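Carboxylase (Deinococcus radiodurans, PDB 5H80) probably carboxylates biotin at the expense of ATP, as the biotin carboxylase domain of a single-chain, multidomain carboxylase. Local coordinates at residues 42-47 and 69-74. Sequence-based numbering, arbitrary orientation.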
loop_
_atom_site.group_PDB
_atom_site.type_symbol
_atom_site.label_atom_id
_atom_site.label_comp_id
_atom_site.label_asym_id
_atom_site.label_seq_id
_atom_site.Cartn_x
_atom_site.Cartn_y
_atom_site.Cartn_z
ATOM N N GLU A 42 -13.916 0.804 11.684
ATOM C CA GLU A 42 -12.683 0.945 10.864
ATOM C C GLU A 42 -11.679 1.952 11.506
ATOM O O GLU A 42 -10.470 1.640 11.641
ATOM C CB GLU A 42 -12.963 1.224 9.412
ATOM C CG GLU A 42 -13.455 2.606 9.132
ATOM C CD GLU A 42 -12.337 3.666 9.022
ATOM O OE1 GLU A 42 -12.713 4.812 8.916
ATOM O OE2 GLU A 42 -11.108 3.402 9.189
ATOM N N VAL A 43 -12.161 3.029 12.120
ATOM C CA VAL A 43 -11.279 3.961 12.813
ATOM C C VAL A 43 -10.549 3.419 14.105
ATOM O O VAL A 43 -9.356 3.820 14.313
ATOM C CB VAL A 43 -11.897 5.371 13.014
ATOM C CG1 VAL A 43 -12.850 5.474 14.179
ATOM C CG2 VAL A 43 -10.782 6.421 13.081
ATOM N N ALA A 44 -11.189 2.506 14.865
ATOM C CA ALA A 44 -10.674 2.049 16.048
ATOM C C ALA A 44 -9.560 1.114 15.545
ATOM O O ALA A 44 -8.516 1.085 16.167
ATOM C CB ALA A 44 -11.631 1.224 16.766
ATOM N N VAL A 45 -9.868 0.404 14.492
ATOM C CA VAL A 45 -8.779 -0.508 13.905
ATOM C C VAL A 45 -7.530 0.322 13.434
ATOM O O VAL A 45 -6.307 -0.005 13.758
ATOM C CB VAL A 45 -9.413 -1.357 12.758
ATOM C CG1 VAL A 45 -8.367 -2.110 11.970
ATOM C CG2 VAL A 45 -10.417 -2.457 13.160
ATOM N N ARG A 46 -7.768 1.343 12.665
ATOM C CA ARG A 46 -6.806 2.292 12.252
ATOM C C ARG A 46 -5.875 2.814 13.377
ATOM O O ARG A 46 -4.595 2.848 13.355
ATOM C CB ARG A 46 -7.518 3.435 11.522
ATOM C CG ARG A 46 -6.518 4.521 11.024
ATOM C CD ARG A 46 -5.554 4.107 9.872
ATOM N NE ARG A 46 -4.482 5.043 9.530
ATOM C CZ ARG A 46 -3.260 4.924 10.051
ATOM N NH1 ARG A 46 -2.991 4.146 11.065
ATOM N NH2 ARG A 46 -2.290 5.676 9.643
ATOM N N ILE A 47 -6.530 3.340 14.455
ATOM C CA ILE A 47 -5.870 3.796 15.628
ATOM C C ILE A 47 -5.027 2.700 16.293
ATOM O O ILE A 47 -3.896 3.010 16.691
ATOM C CB ILE A 47 -6.790 4.589 16.623
ATOM C CG1 ILE A 47 -7.369 5.775 15.913
ATOM C CG2 ILE A 47 -6.025 4.997 17.819
ATOM C CD1 ILE A 47 -8.585 6.409 16.610
ATOM N N SER A 69 -16.553 -7.154 15.542
ATOM C CA SER A 69 -15.685 -6.111 14.940
ATOM C C SER A 69 -14.216 -6.437 15.169
ATOM O O SER A 69 -13.758 -6.789 16.254
ATOM C CB SER A 69 -15.997 -4.696 15.404
ATOM O OG SER A 69 -14.926 -3.805 14.875
ATOM N N LEU A 70 -13.393 -6.188 14.133
ATOM C CA LEU A 70 -11.925 -6.335 14.251
ATOM C C LEU A 70 -11.278 -5.500 15.294
ATOM O O LEU A 70 -10.299 -5.937 15.911
ATOM C CB LEU A 70 -11.199 -6.152 12.866
ATOM C CG LEU A 70 -9.674 -6.314 12.864
ATOM C CD1 LEU A 70 -9.255 -7.743 13.177
ATOM C CD2 LEU A 70 -9.153 -5.976 11.430
ATOM N N HIS A 71 -11.856 -4.318 15.591
ATOM C CA HIS A 71 -11.292 -3.484 16.666
ATOM C C HIS A 71 -11.255 -4.117 18.082
ATOM O O HIS A 71 -10.425 -3.757 18.871
ATOM C CB HIS A 71 -11.960 -2.141 16.635
ATOM C CG HIS A 71 -13.160 -1.961 17.525
ATOM N ND1 HIS A 71 -14.464 -2.227 17.148
ATOM C CD2 HIS A 71 -13.211 -1.487 18.799
ATOM C CE1 HIS A 71 -15.269 -1.966 18.172
ATOM N NE2 HIS A 71 -14.541 -1.512 19.174
ATOM N N VAL A 72 -12.134 -5.076 18.289
ATOM C CA VAL A 72 -12.139 -5.852 19.537
ATOM C C VAL A 72 -10.836 -6.667 19.707
ATOM O O VAL A 72 -9.982 -6.350 20.600
ATOM C CB VAL A 72 -13.420 -6.672 19.592
ATOM C CG1 VAL A 72 -13.400 -7.569 20.837
ATOM C CG2 VAL A 72 -14.665 -5.803 19.600
ATOM N N ARG A 73 -10.690 -7.642 18.807
ATOM C CA ARG A 73 -9.550 -8.554 18.763
ATOM C C ARG A 73 -8.225 -7.841 18.590
ATOM O O ARG A 73 -7.206 -8.270 19.139
ATOM C CB ARG A 73 -9.687 -9.510 17.561
ATOM C CG ARG A 73 -10.610 -10.699 17.749
ATOM C CD ARG A 73 -10.855 -11.431 16.419
ATOM N NE ARG A 73 -11.568 -10.607 15.428
ATOM C CZ ARG A 73 -12.252 -11.070 14.378
ATOM N NH1 ARG A 73 -12.366 -12.379 14.131
ATOM N NH2 ARG A 73 -12.846 -10.201 13.560
ATOM N N ARG A 74 -8.212 -6.777 17.771
ATOM C CA ARG A 74 -6.952 -6.070 17.488
ATOM C C ARG A 74 -6.384 -5.228 18.627
ATOM O O ARG A 74 -5.171 -4.923 18.627
ATOM C CB ARG A 74 -7.065 -5.232 16.164
ATOM C CG ARG A 74 -5.870 -4.443 15.728
ATOM C CD ARG A 74 -4.711 -5.403 15.311
ATOM N NE ARG A 74 -3.530 -4.610 14.911
ATOM C CZ ARG A 74 -2.688 -3.973 15.734
ATOM N NH1 ARG A 74 -2.857 -4.024 17.066
ATOM N NH2 ARG A 74 -1.691 -3.264 15.245
#
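V45 and H71 bring helix 42-53 and the short helix 70-74 together, their CA atoms 4.8 Å apart. Helix 70-74 is a brief, loosely hydrogen-bonded helical turn running roughly parallel to helix 42-53; the axes of the short segments approach to 8.6 Å and cross at 24°. Both belong to the Rossmann-like (pre-ATP-grasp) N-terminal domain of the biotin carboxylase fold, where both pack against the parallel sheet: A44 also packs on I37 of strand 34-37, and V72 on Y62 of strand 57-62. A44 points its CB at helix 70-74, while V45 reaches it from the flank with its methyls. The methyl of A44 meets the root of the histidine, A44 CB lying 3.4 Å from H71 CB, and the same methyl lies obliquely to the imidazole, close to H71 CG and H71 CD2. V45 divides its work between two methyls. Its CG2, set anti to the carbonyl carbon, reaches the first turn of the partner helix, 3.4 Å from H71 N and 3.8 Å from L70 CB. CG1, anti to the backbone N (chi1 170°), meets L70 CD2 at 4.0 Å, and the two side chains cross at about a right angle. These contacts are apolar, whereas the ring nitrogens of H71 bond to S69 OG within the segment and to V61 O of strand 57-62, so two partners fix the rotation of the imidazole beside A44. S69 is the N-cap of helix 70-74: its OG accepts from H71 N (3.2 Å, N-H...O angle 151°), capping the first turn, and lies in the plane of the imidazole at the ring edge. There the same S69 OG is also hydrogen-bonded to H71 ND1, 2.8 Å away, with either atom able to be the donor.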